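Local coordinates for Tol-Pal system protein TolB (Acinetobacter baumannii, PDB 7MX5) that probably works in the periplasm as part of the Tol-Pal system, which helps the outer membrane invaginate during cell division and keeps it intact, at residues Ala18-Asn23 / Pro69-Gly74; Ala53-Ile58 / His86-Asp91; Val139-Ala144 / Gln389-Glu394; Pro146-Thr151 / Val165-Asp170. All blocks are in the same frame, centred on the assembly; numbering follows the deposited sequence. Where two conformers were deposited one is given.

Interaction 1 of 4, residues Ala18-Asn23 / Pro69-Gly74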
loop_
_atom_site.group_PDB
_atom_site.type_symbol
_atom_site.label_atom_id
_atom_site.label_comp_id
_atom_site.label_asym_id
_atom_site.label_seq_id
_atom_site.Cartn_x
_atom_site.Cartn_y
_atom_site.Cartn_z
ATOM N N ALA A 18 4.928 -19.350 17.316
ATOM C CA ALA A 18 5.702 -19.051 18.511
ATOM C C ALA A 18 7.035 -18.436 18.109
ATOM O O ALA A 18 7.706 -18.925 17.195
ATOM C CB ALA A 18 5.927 -20.316 19.339
ATOM N N ILE A 19 7.414 -17.354 18.782
ATOM C CA ILE A 19 8.683 -16.684 18.535
ATOM C C ILE A 19 9.423 -16.596 19.865
ATOM O O ILE A 19 9.043 -15.815 20.745
ATOM C CB ILE A 19 8.501 -15.297 17.894
ATOM C CG1 ILE A 19 9.825 -14.531 17.864
ATOM C CG2 ILE A 19 7.393 -14.498 18.585
ATOM C CD1 ILE A 19 9.684 -13.117 17.355
ATOM N N VAL A 20 10.455 -17.414 20.023
ATOM C CA VAL A 20 11.234 -17.398 21.264
ATOM C C VAL A 20 12.050 -16.110 21.320
ATOM O O VAL A 20 12.696 -15.751 20.319
ATOM C CB VAL A 20 12.141 -18.626 21.341
ATOM C CG1 VAL A 20 13.079 -18.522 22.535
ATOM C CG2 VAL A 20 11.310 -19.898 21.414
ATOM N N PRO A 21 12.028 -15.371 22.437
ATOM C CA PRO A 21 12.900 -14.195 22.567
ATOM C C PRO A 21 14.348 -14.516 22.241
ATOM O O PRO A 21 14.942 -15.417 22.844
ATOM C CB PRO A 21 12.736 -13.789 24.036
ATOM C CG PRO A 21 11.419 -14.344 24.456
ATOM C CD PRO A 21 11.043 -15.468 23.528
ATOM N N PHE A 22 14.918 -13.797 21.278
ATOM C CA PHE A 22 16.294 -14.053 20.875
ATOM C C PHE A 22 17.241 -13.695 22.012
ATOM O O PHE A 22 17.088 -12.657 22.662
ATOM C CB PHE A 22 16.656 -13.246 19.623
ATOM C CG PHE A 22 15.649 -13.342 18.501
ATOM C CD1 PHE A 22 14.780 -14.418 18.397
ATOM C CD2 PHE A 22 15.587 -12.349 17.537
ATOM C CE1 PHE A 22 13.864 -14.495 17.363
ATOM C CE2 PHE A 22 14.677 -12.420 16.500
ATOM C CZ PHE A 22 13.814 -13.494 16.413
ATOM N N ASN A 23 18.217 -14.563 22.261
ATOM C CA ASN A 23 19.204 -14.275 23.291
ATOM C C ASN A 23 20.039 -13.069 22.880
ATOM O O ASN A 23 20.441 -12.938 21.719
ATOM C CB ASN A 23 20.097 -15.489 23.538
ATOM C CG ASN A 23 20.623 -16.097 22.256
ATOM O OD1 ASN A 23 21.496 -15.530 21.601
ATOM N ND2 ASN A 23 20.096 -17.261 21.893
ATOM N N PRO A 69 2.216 -24.918 15.582
ATOM C CA PRO A 69 2.789 -25.544 14.384
ATOM C C PRO A 69 4.105 -24.926 13.934
ATOM O O PRO A 69 4.904 -25.594 13.270
ATOM C CB PRO A 69 1.694 -25.340 13.330
ATOM C CG PRO A 69 0.928 -24.128 13.790
ATOM C CD PRO A 69 1.205 -23.899 15.255
ATOM N N TYR A 70 4.351 -23.662 14.277
ATOM C CA TYR A 70 5.519 -22.942 13.786
ATOM C C TYR A 70 6.222 -22.242 14.938
ATOM O O TYR A 70 5.575 -21.579 15.757
ATOM C CB TYR A 70 5.122 -21.928 12.707
ATOM C CG TYR A 70 4.336 -22.540 11.570
ATOM C CD1 TYR A 70 4.905 -23.508 10.751
ATOM C CD2 TYR A 70 3.026 -22.158 11.318
ATOM C CE1 TYR A 70 4.191 -24.074 9.712
ATOM C CE2 TYR A 70 2.303 -22.719 10.281
ATOM C CZ TYR A 70 2.891 -23.676 9.481
ATOM O OH TYR A 70 2.177 -24.237 8.447
ATOM N N VAL A 71 7.545 -22.390 14.996
ATOM C CA VAL A 71 8.372 -21.787 16.034
ATOM C C VAL A 71 9.522 -21.045 15.370
ATOM O O VAL A 71 10.149 -21.559 14.436
ATOM C CB VAL A 71 8.909 -22.844 17.024
ATOM C CG1 VAL A 71 9.664 -22.172 18.164
ATOM C CG2 VAL A 71 7.775 -23.703 17.559
ATOM N N VAL A 72 9.802 -19.837 15.854
ATOM C CA VAL A 72 10.862 -18.988 15.321
ATOM C C VAL A 72 11.899 -18.768 16.414
ATOM O O VAL A 72 11.550 -18.406 17.544
ATOM C CB VAL A 72 10.312 -17.642 14.815
ATOM C CG1 VAL A 72 11.448 -16.738 14.359
ATOM C CG2 VAL A 72 9.317 -17.864 13.690
ATOM N N THR A 73 13.167 -18.986 16.077
ATOM C CA THR A 73 14.276 -18.769 16.992
ATOM C C THR A 73 15.274 -17.808 16.360
ATOM O O THR A 73 15.281 -17.601 15.144
ATOM C CB THR A 73 14.970 -20.088 17.351
ATOM O OG1 THR A 73 15.114 -20.890 16.171
ATOM C CG2 THR A 73 14.148 -20.854 18.373
ATOM N N GLY A 74 16.123 -17.217 17.199
ATOM C CA GLY A 74 17.070 -16.237 16.704
ATOM C C GLY A 74 18.216 -15.995 17.657
ATOM O O GLY A 74 18.123 -16.258 18.861
#
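Phe22 turns its CG anti to its own carbonyl carbon (chi1 -49°), and the ring that follows is laid against the backbone of Gly74. Val72 holds CG1 anti to its backbone N (chi1 176°), with CG1 near the edge of the same ring. The contact joins two neighbouring parallel strands, 16-19 and 70-78, in the mixed sheet of the TolB amino-terminal domain. Pairing is regular at first: Ala18 N donates to Tyr70 O at 2.8 Å, Val72 N to Ala18 O, and Val20 N to Val72 O, the last at 2.9 Å. Ala18 and Val71 share one side of the sheet, where Trp63 of helix 60-65 meets both. Ile19 and Val72 share the other side, their CB atoms 4.3 Å apart, Ile19 packing on helix 29-37 and Val72 on Ile121 of helix 110-126. Past Ile19 the first segment leaves the strand, yet it still follows its neighbour. Val20 CB lies 4.2 Å from Thr73 CG2, while Asn23 directs ND2 to Gln75 OE1. Gly74 has no side chain, and the Phe22 ring lies directly on its backbone. The result is a CH-pi contact, with Gly74 CA 3.7 Å from the Phe22 ring centroid and 26° off the ring normal.

Interaction 2 of 4, residues Ala53-Ile58 / His86-Asp91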
loop_
_atom_site.group_PDB
_atom_site.type_symbol
_atom_site.label_atom_id
_atom_site.label_comp_id
_atom_site.label_asym_id
_atom_site.label_seq_id
_atom_site.Cartn_x
_atom_site.Cartn_y
_atom_site.Cartn_z
ATOM N N ALA A 53 13.273 -23.216 23.183
ATOM C CA ALA A 53 14.074 -23.617 22.037
ATOM C C ALA A 53 15.024 -22.488 21.661
ATOM O O ALA A 53 14.884 -21.350 22.116
ATOM C CB ALA A 53 13.190 -23.993 20.840
ATOM N N ALA A 54 16.001 -22.814 20.819
ATOM C CA ALA A 54 17.007 -21.850 20.395
ATOM C C ALA A 54 17.509 -22.248 19.011
ATOM O O ALA A 54 16.904 -23.078 18.325
ATOM C CB ALA A 54 18.144 -21.764 21.420
ATOM N N ILE A 55 18.627 -21.647 18.601
ATOM C CA ILE A 55 19.201 -21.924 17.290
ATOM C C ILE A 55 19.713 -23.357 17.250
ATOM O O ILE A 55 20.507 -23.775 18.104
ATOM C CB ILE A 55 20.324 -20.925 16.974
ATOM C CG1 ILE A 55 19.737 -19.559 16.612
ATOM C CG2 ILE A 55 21.205 -21.446 15.845
ATOM C CD1 ILE A 55 18.920 -19.562 15.340
ATOM N N ASN A 56 19.253 -24.118 16.256
ATOM C CA ASN A 56 19.651 -25.509 16.043
ATOM C C ASN A 56 19.383 -26.387 17.262
ATOM O O ASN A 56 20.039 -27.417 17.444
ATOM C CB ASN A 56 21.123 -25.608 15.629
ATOM C CG ASN A 56 21.361 -25.132 14.208
ATOM O OD1 ASN A 56 20.417 -24.852 13.470
ATOM N ND2 ASN A 56 22.627 -25.041 13.818
ATOM N N GLN A 57 18.425 -25.997 18.102
ATOM C CA GLN A 57 18.015 -26.800 19.255
ATOM C C GLN A 57 16.515 -26.603 19.441
ATOM O O GLN A 57 16.080 -25.591 20.000
ATOM C CB GLN A 57 18.785 -26.415 20.514
ATOM C CG GLN A 57 18.341 -27.179 21.755
ATOM C CD GLN A 57 17.894 -26.263 22.879
ATOM O OE1 GLN A 57 18.666 -25.440 23.370
ATOM N NE2 GLN A 57 16.637 -26.399 23.288
ATOM N N ILE A 58 15.731 -27.565 18.965
ATOM C CA ILE A 58 14.284 -27.547 19.142
ATOM C C ILE A 58 13.776 -28.981 19.088
ATOM O O ILE A 58 14.221 -29.783 18.261
ATOM C CB ILE A 58 13.588 -26.654 18.089
ATOM C CG1 ILE A 58 12.080 -26.598 18.345
ATOM C CG2 ILE A 58 13.889 -27.133 16.674
ATOM C CD1 ILE A 58 11.369 -25.510 17.575
ATOM N N HIS A 86 20.842 -14.155 13.337
ATOM C CA HIS A 86 20.730 -15.518 12.832
ATOM C C HIS A 86 19.388 -16.058 13.305
ATOM O O HIS A 86 19.201 -16.300 14.501
ATOM C CB HIS A 86 21.886 -16.385 13.325
ATOM C CG HIS A 86 21.891 -17.767 12.751
ATOM N ND1 HIS A 86 22.623 -18.799 13.299
ATOM C CD2 HIS A 86 21.251 -18.290 11.678
ATOM C CE1 HIS A 86 22.436 -19.896 12.588
ATOM N NE2 HIS A 86 21.608 -19.614 11.598
ATOM N N TYR A 87 18.452 -16.233 12.375
ATOM C CA TYR A 87 17.096 -16.633 12.716
ATOM C C TYR A 87 16.702 -17.881 11.941
ATOM O O TYR A 87 17.233 -18.161 10.861
ATOM C CB TYR A 87 16.091 -15.503 12.442
ATOM C CG TYR A 87 15.961 -15.117 10.985
ATOM C CD1 TYR A 87 16.835 -14.205 10.409
ATOM C CD2 TYR A 87 14.954 -15.652 10.191
ATOM C CE1 TYR A 87 16.716 -13.844 9.080
ATOM C CE2 TYR A 87 14.829 -15.297 8.862
ATOM C CZ TYR A 87 15.712 -14.393 8.311
ATOM O OH TYR A 87 15.591 -14.035 6.988
ATOM N N GLN A 88 15.759 -18.632 12.510
ATOM C CA GLN A 88 15.266 -19.859 11.903
ATOM C C GLN A 88 13.748 -19.898 11.995
ATOM O O GLN A 88 13.137 -19.257 12.853
ATOM C CB GLN A 88 15.856 -21.107 12.575
ATOM C CG GLN A 88 17.367 -21.209 12.504
ATOM C CD GLN A 88 17.905 -22.387 13.293
ATOM O OE1 GLN A 88 17.485 -22.634 14.424
ATOM N NE2 GLN A 88 18.840 -23.119 12.701
ATOM N N LEU A 89 13.147 -20.666 11.088
ATOM C CA LEU A 89 11.715 -20.943 11.099
ATOM C C LEU A 89 11.536 -22.452 11.052
ATOM O O LEU A 89 11.958 -23.097 10.088
ATOM C CB LEU A 89 11.008 -20.275 9.917
ATOM C CG LEU A 89 9.516 -20.575 9.755
ATOM C CD1 LEU A 89 8.762 -20.303 11.048
ATOM C CD2 LEU A 89 8.925 -19.773 8.606
ATOM N N TYR A 90 10.919 -23.011 12.089
ATOM C CA TYR A 90 10.820 -24.455 12.259
ATOM C C TYR A 90 9.384 -24.910 12.039
ATOM O O TYR A 90 8.469 -24.445 12.727
ATOM C CB TYR A 90 11.304 -24.876 13.645
ATOM C CG TYR A 90 11.511 -26.367 13.783
ATOM C CD1 TYR A 90 12.647 -26.979 13.272
ATOM C CD2 TYR A 90 10.568 -27.163 14.420
ATOM C CE1 TYR A 90 12.843 -28.340 13.394
ATOM C CE2 TYR A 90 10.755 -28.527 14.548
ATOM C CZ TYR A 90 11.893 -29.109 14.032
ATOM O OH TYR A 90 12.086 -30.467 14.154
ATOM N N ASP A 91 9.196 -25.820 11.085
ATOM C CA ASP A 91 7.921 -26.502 10.901
ATOM C C ASP A 91 7.856 -27.675 11.871
ATOM O O ASP A 91 8.690 -28.585 11.806
ATOM C CB ASP A 91 7.777 -26.973 9.454
ATOM C CG ASP A 91 6.381 -27.484 9.132
ATOM O OD1 ASP A 91 5.868 -28.359 9.861
ATOM O OD2 ASP A 91 5.796 -27.012 8.136
#
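Ile58 and Tyr90 pack closely between the loop at 53-58 and strand 83-91. Ile58 CG2 sits over the middle of the phenol ring, 3.6 Å from its centroid and 10° off the normal, a CH-pi contact in which the methyl touches both CD1 and CE1. The same isoleucine carries CG1 anti to its backbone N (chi1 -177°), and its terminal CD1 lies over the same face, toward the rim, 3.7 Å from Tyr90 CD2. Trp63 and Val71 also pack on Ile58, and Tyr97 meets the buried Tyr90 edge-to-face.

In the middle, the buried amide of Gln88 grips the turn. Its chain is extended to CD, and OE1 accepts from Asn56 N at 2.9 Å, in a nearly straight bond (170° at the hydrogen) whose donor is tilted from the carbonyl plane. Gln88 NE2 also faces Asn56 OD1, but at 2.5 Å the distance is too short to be trusted. Asn100 OD1 takes a hydrogen bond from Gln88 NE2, which helps fix the rotation of the amide.

Ile55 CD1 is close to His86 O, at 3.4 Å, but its fit onto the imidazole is looser: it lies over the centre of the His86 ring, 4.3 Å from the centroid. His86 NE2 turns to Asn100. Asn56, next in the chain, is exposed to solvent. Ala54 to Gln57 form a type II beta turn, with Asn56 at its third position in a left-handed backbone conformation; the contact is thus a beta turn docked by its backbone N-H onto the face of the mixed sheet in the TolB amino-terminal domain.

Interaction 3 of 4, residues Val139-Ala144 / Gln389-Glu394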
loop_
_atom_site.group_PDB
_atom_site.type_symbol
_atom_site.label_atom_id
_atom_site.label_comp_id
_atom_site.label_asym_id
_atom_site.label_seq_id
_atom_site.Cartn_x
_atom_site.Cartn_y
_atom_site.Cartn_z
ATOM N N VAL A 139 -0.987 11.934 2.356
ATOM C CA VAL A 139 -1.050 13.382 2.515
ATOM C C VAL A 139 -1.832 13.689 3.783
ATOM O O VAL A 139 -3.022 13.363 3.880
ATOM C CB VAL A 139 -1.695 14.068 1.301
ATOM C CG1 VAL A 139 -1.757 15.572 1.522
ATOM C CG2 VAL A 139 -0.922 13.743 0.034
ATOM N N LEU A 140 -1.166 14.314 4.750
ATOM C CA LEU A 140 -1.812 14.752 5.978
ATOM C C LEU A 140 -2.413 16.135 5.766
ATOM O O LEU A 140 -1.713 17.067 5.354
ATOM C CB LEU A 140 -0.816 14.779 7.138
ATOM C CG LEU A 140 -0.248 13.432 7.586
ATOM C CD1 LEU A 140 0.808 13.627 8.664
ATOM C CD2 LEU A 140 -1.360 12.524 8.083
ATOM N N ARG A 141 -3.707 16.263 6.042
ATOM C CA ARG A 141 -4.423 17.526 5.914
ATOM C C ARG A 141 -4.817 18.009 7.302
ATOM O O ARG A 141 -5.537 17.310 8.024
ATOM C CB ARG A 141 -5.658 17.373 5.029
ATOM C CG ARG A 141 -5.361 16.885 3.623
ATOM C CD ARG A 141 -6.626 16.850 2.784
ATOM N NE ARG A 141 -6.395 16.280 1.463
ATOM C CZ ARG A 141 -7.331 16.145 0.533
ATOM N NH1 ARG A 141 -8.576 16.537 0.746
ATOM N NH2 ARG A 141 -7.009 15.604 -0.638
ATOM N N ASN A 142 -4.347 19.197 7.671
ATOM C CA ASN A 142 -4.638 19.781 8.979
ATOM C C ASN A 142 -4.885 21.275 8.812
ATOM O O ASN A 142 -3.930 22.066 8.758
ATOM C CB ASN A 142 -3.504 19.524 9.968
ATOM C CG ASN A 142 -3.951 19.650 11.411
ATOM O OD1 ASN A 142 -5.050 20.129 11.694
ATOM N ND2 ASN A 142 -3.097 19.227 12.333
ATOM N N PRO A 143 -6.149 21.699 8.725
ATOM C CA PRO A 143 -6.431 23.142 8.708
ATOM C C PRO A 143 -6.125 23.819 10.029
ATOM O O PRO A 143 -5.986 25.049 10.058
ATOM C CB PRO A 143 -7.929 23.218 8.370
ATOM C CG PRO A 143 -8.392 21.803 8.160
ATOM C CD PRO A 143 -7.373 20.885 8.738
ATOM N N ALA A 144 -6.012 23.060 11.118
ATOM C CA ALA A 144 -5.551 23.586 12.396
ATOM C C ALA A 144 -4.042 23.790 12.431
ATOM O O ALA A 144 -3.478 23.982 13.514
ATOM C CB ALA A 144 -5.980 22.659 13.536
ATOM N N GLN A 389 -3.882 14.151 14.690
ATOM C CA GLN A 389 -4.725 15.301 14.405
ATOM C C GLN A 389 -4.875 15.439 12.898
ATOM O O GLN A 389 -3.971 15.103 12.129
ATOM C CB GLN A 389 -4.158 16.589 15.015
ATOM C CG GLN A 389 -2.732 16.910 14.600
ATOM C CD GLN A 389 -1.699 16.194 15.448
ATOM O OE1 GLN A 389 -1.880 16.017 16.653
ATOM N NE2 GLN A 389 -0.606 15.778 14.819
ATOM N N GLY A 390 -6.041 15.926 12.485
ATOM C CA GLY A 390 -6.322 16.067 11.072
ATOM C C GLY A 390 -6.774 14.757 10.449
ATOM O O GLY A 390 -7.222 13.826 11.128
ATOM N N GLU A 391 -6.647 14.688 9.125
ATOM C CA GLU A 391 -7.055 13.518 8.366
ATOM C C GLU A 391 -5.931 13.078 7.438
ATOM O O GLU A 391 -5.069 13.870 7.049
ATOM C CB GLU A 391 -8.329 13.789 7.550
ATOM C CG GLU A 391 -8.156 14.821 6.448
ATOM C CD GLU A 391 -9.454 15.131 5.732
ATOM O OE1 GLU A 391 -10.349 14.260 5.717
ATOM O OE2 GLU A 391 -9.582 16.246 5.181
ATOM N N VAL A 392 -5.953 11.794 7.092
ATOM C CA VAL A 392 -4.997 11.192 6.170
ATOM C C VAL A 392 -5.740 10.836 4.891
ATOM O O VAL A 392 -6.802 10.203 4.940
ATOM C CB VAL A 392 -4.328 9.948 6.780
ATOM C CG1 VAL A 392 -2.913 9.798 6.252
ATOM C CG2 VAL A 392 -4.336 10.037 8.298
ATOM N N ARG A 393 -5.187 11.240 3.749
ATOM C CA ARG A 393 -5.873 11.086 2.474
ATOM C C ARG A 393 -4.911 10.583 1.408
ATOM O O ARG A 393 -3.694 10.767 1.496
ATOM C CB ARG A 393 -6.506 12.406 2.009
ATOM C CG ARG A 393 -7.300 13.134 3.081
ATOM C CD ARG A 393 -8.720 12.608 3.150
ATOM N NE ARG A 393 -9.299 12.449 1.822
ATOM C CZ ARG A 393 -10.231 13.242 1.314
ATOM N NH1 ARG A 393 -10.720 14.262 2.001
ATOM N NH2 ARG A 393 -10.683 13.008 0.085
ATOM N N GLU A 394 -5.490 9.940 0.393
ATOM C CA GLU A 394 -4.830 9.538 -0.846
ATOM C C GLU A 394 -3.573 8.711 -0.599
ATOM O O GLU A 394 -2.465 9.166 -0.914
ATOM C CB GLU A 394 -4.494 10.777 -1.677
ATOM C CG GLU A 394 -5.599 11.191 -2.635
ATOM C CD GLU A 394 -5.451 12.621 -3.122
ATOM O OE1 GLU A 394 -4.857 13.443 -2.390
ATOM O OE2 GLU A 394 -5.926 12.923 -4.236
HETATM O O HOH W 1 -4.390 15.132 -0.416
#
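Arg141 and Arg393 lie against each other on one side of the paired strands 135-141 and 391-397. Arg141 has CG anti to its carbonyl carbon (chi1 -59°), and its chain is extended from there to NE, with Arg393 CG over one face of its guanidinium, 3.7 Å from Arg141 NE. Farther along, Arg141 NH1 comes within 3.4 Å of Arg393 NH1, two like charges, the guanidinium planes 34° apart, with Arg141 NH1 over one face of the Arg393 group. Acidic groups probably offset the repulsion: Arg141 NH2 forms a salt bridge with Glu394 OE1 at 3.5 Å, and a water bridges the same two atoms. Farther out, Glu349 makes a salt bridge to Arg393 NH2, Arg365 pairs with Glu391 OE1, and Glu394 OE2 is held by Ser174 OG. On the opposite side, Leu140 CD2 meets Val392 CG1 at 3.6 Å, the two side chains pointing the same way.

The backbone sets this register. Val139 and Arg393 exchange two hydrogen bonds, as do Arg141 and Glu391, where Arg141 N reaches Glu391 O at 2.9 Å. Across 244 intervening residues, this antiparallel pairing sets the chain's last strand beside the first strand of its blade, the closure characteristic of a beta-propeller.

Interaction 4 of 4, residues Pro146-Thr151 / Val165-Asp170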
loop_
_atom_site.group_PDB
_atom_site.type_symbol
_atom_site.label_atom_id
_atom_site.label_comp_id
_atom_site.label_asym_id
_atom_site.label_seq_id
_atom_site.Cartn_x
_atom_site.Cartn_y
_atom_site.Cartn_z
ATOM N N PRO A 146 -2.193 26.073 9.706
ATOM C CA PRO A 146 -2.213 26.742 8.394
ATOM C C PRO A 146 -0.859 26.787 7.713
ATOM O O PRO A 146 -0.803 26.868 6.480
ATOM C CB PRO A 146 -2.730 28.150 8.725
ATOM C CG PRO A 146 -2.474 28.328 10.187
ATOM C CD PRO A 146 -2.599 26.969 10.800
ATOM N N ALA A 147 0.238 26.728 8.474
ATOM C CA ALA A 147 1.562 26.735 7.861
ATOM C C ALA A 147 1.862 25.404 7.179
ATOM O O ALA A 147 2.478 25.376 6.106
ATOM C CB ALA A 147 2.626 27.055 8.911
ATOM N N GLU A 148 1.448 24.294 7.789
ATOM C CA GLU A 148 1.574 22.987 7.156
ATOM C C GLU A 148 0.195 22.372 6.955
ATOM O O GLU A 148 -0.093 21.294 7.486
ATOM C CB GLU A 148 2.457 22.054 7.985
ATOM C CG GLU A 148 3.653 22.723 8.637
ATOM C CD GLU A 148 4.403 21.786 9.564
ATOM O OE1 GLU A 148 4.818 20.701 9.104
ATOM O OE2 GLU A 148 4.574 22.131 10.752
ATOM N N ARG A 149 -0.662 23.059 6.195
ATOM C CA ARG A 149 -2.017 22.566 5.971
ATOM C C ARG A 149 -2.003 21.219 5.258
ATOM O O ARG A 149 -2.824 20.343 5.553
ATOM C CB ARG A 149 -2.819 23.592 5.171
ATOM C CG ARG A 149 -4.320 23.513 5.379
ATOM C CD ARG A 149 -5.052 24.442 4.426
ATOM N NE ARG A 149 -4.895 25.842 4.804
ATOM C CZ ARG A 149 -5.738 26.507 5.582
ATOM N NH1 ARG A 149 -6.819 25.930 6.082
ATOM N NH2 ARG A 149 -5.490 27.782 5.866
ATOM N N TYR A 150 -1.078 21.038 4.321
ATOM C CA TYR A 150 -0.921 19.784 3.597
ATOM C C TYR A 150 0.524 19.333 3.714
ATOM O O TYR A 150 1.444 20.129 3.500
ATOM C CB TYR A 150 -1.313 19.938 2.123
ATOM C CG TYR A 150 -2.761 20.313 1.900
ATOM C CD1 TYR A 150 -3.181 21.633 2.004
ATOM C CD2 TYR A 150 -3.707 19.350 1.576
ATOM C CE1 TYR A 150 -4.502 21.983 1.796
ATOM C CE2 TYR A 150 -5.031 19.689 1.366
ATOM C CZ TYR A 150 -5.423 21.008 1.477
ATOM O OH TYR A 150 -6.739 21.352 1.270
ATOM N N THR A 151 0.724 18.063 4.057
ATOM C CA THR A 151 2.057 17.498 4.220
ATOM C C THR A 151 2.111 16.152 3.516
ATOM O O THR A 151 1.384 15.225 3.888
ATOM C CB THR A 151 2.419 17.341 5.700
ATOM O OG1 THR A 151 2.422 18.627 6.333
ATOM C CG2 THR A 151 3.792 16.708 5.847
ATOM N N VAL A 165 8.077 14.532 2.513
ATOM C CA VAL A 165 8.547 14.867 1.174
ATOM C C VAL A 165 8.353 16.350 0.892
ATOM O O VAL A 165 9.211 16.995 0.280
ATOM C CB VAL A 165 7.829 13.991 0.131
ATOM C CG1 VAL A 165 8.630 13.928 -1.156
ATOM C CG2 VAL A 165 7.591 12.599 0.685
ATOM N N LEU A 166 7.228 16.911 1.333
ATOM C CA LEU A 166 6.904 18.311 1.101
ATOM C C LEU A 166 5.755 18.706 2.015
ATOM O O LEU A 166 4.828 17.920 2.225
ATOM C CB LEU A 166 6.525 18.561 -0.365
ATOM C CG LEU A 166 6.036 19.967 -0.723
ATOM C CD1 LEU A 166 7.076 21.014 -0.354
ATOM C CD2 LEU A 166 5.681 20.058 -2.196
ATOM N N SER A 167 5.830 19.918 2.560
ATOM C CA SER A 167 4.740 20.512 3.320
ATOM C C SER A 167 4.420 21.875 2.727
ATOM O O SER A 167 5.304 22.571 2.220
ATOM C CB SER A 167 5.089 20.651 4.809
ATOM O OG SER A 167 5.752 21.876 5.067
ATOM N N SER A 168 3.146 22.253 2.789
ATOM C CA SER A 168 2.715 23.492 2.159
ATOM C C SER A 168 1.404 23.956 2.776
ATOM O O SER A 168 0.631 23.160 3.315
ATOM C CB SER A 168 2.557 23.323 0.644
ATOM O OG SER A 168 1.776 24.370 0.095
ATOM N N ARG A 169 1.171 25.265 2.685
ATOM C CA ARG A 169 -0.101 25.864 3.061
ATOM C C ARG A 169 -1.162 25.709 1.982
ATOM O O ARG A 169 -2.269 26.236 2.140
ATOM C CB ARG A 169 0.093 27.350 3.378
ATOM C CG ARG A 169 1.256 27.631 4.311
ATOM C CD ARG A 169 1.932 28.957 4.017
ATOM N NE ARG A 169 3.263 29.011 4.609
ATOM C CZ ARG A 169 3.580 29.739 5.672
ATOM N NH1 ARG A 169 2.684 30.497 6.282
ATOM N NH2 ARG A 169 4.826 29.703 6.135
ATOM N N ASP A 170 -0.854 25.005 0.903
ATOM C CA ASP A 170 -1.720 24.853 -0.252
ATOM C C ASP A 170 -1.900 23.376 -0.561
ATOM O O ASP A 170 -1.076 22.547 -0.158
ATOM C CB ASP A 170 -1.132 25.587 -1.466
ATOM C CG ASP A 170 -1.123 27.094 -1.285
ATOM O OD1 ASP A 170 -2.217 27.698 -1.280
ATOM O OD2 ASP A 170 -0.025 27.672 -1.140
#
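A classic beta bulge marks the open end of the hairpin formed by strands 150-156 and 163-168, where Arg149 and Tyr150 both face Ser168. Tyr150 and Ser168 are the antiparallel hydrogen-bonded pair: Tyr150 N donates to Ser168 O at 2.9 Å, and Ser168 N returns one to Tyr150 O at 2.8 Å. The next pair, Thr151 with Ser167, is non-hydrogen-bonded, and there Thr151 OG1 faces Ser167 CB at 3.7 Å.

Tyr150 points CG anti to its carbonyl carbon (chi1 -62°), which starts the ring toward the chain leaving the second strand. Its CD1 comes to 3.2 Å from Asp170 O, at a slant to the ring, and Pro171 and Ile172 pack on the same side chain. Just before this, Ser168 OG accepts from Asp170 N at 2.8 Å, an ST turn just past the strand.

Beyond the bulge the contact passes to the exposed segment before strand 150-156. The aliphatic part of Arg169 lies against two carbonyl oxygens, with CG 3.1 Å from both Pro146 O and Ala147 O. Its guanidinium has Ala147 CA over one face, toward the rim. The side chain of Arg149 goes another way: its chain bends at chi3, and Arg169 O lies at the edge of the Arg149 guanidinium, near its plane, 3.8 Å from NE. Bulge and ST turn lie where the strand pairing ends, at the edge of a four-stranded antiparallel sheet, one blade of the beta-propeller.

How the interactions relate
From the N terminus, residues 18-23 open interaction 1, which closes at 69-74 over 45 residues. Interaction 2 opens inside that loop, at 53-58, and closes beyond it at 86-91, so the two cross. They touch through neighbouring strands 70-78 and 83-91, where Val71 O and Tyr90 N are 2.9 Å apart, and tie together the TolB amino-terminal domain. Interaction 3 starts later, at 139-144, and closes only at 389-394; interaction 4, a local hairpin, is nested within its long loop. These two share a four-stranded propeller sheet, their centres about 10 Å apart. Interactions 1 and 3 do not touch; their centres are about 39 Å apart.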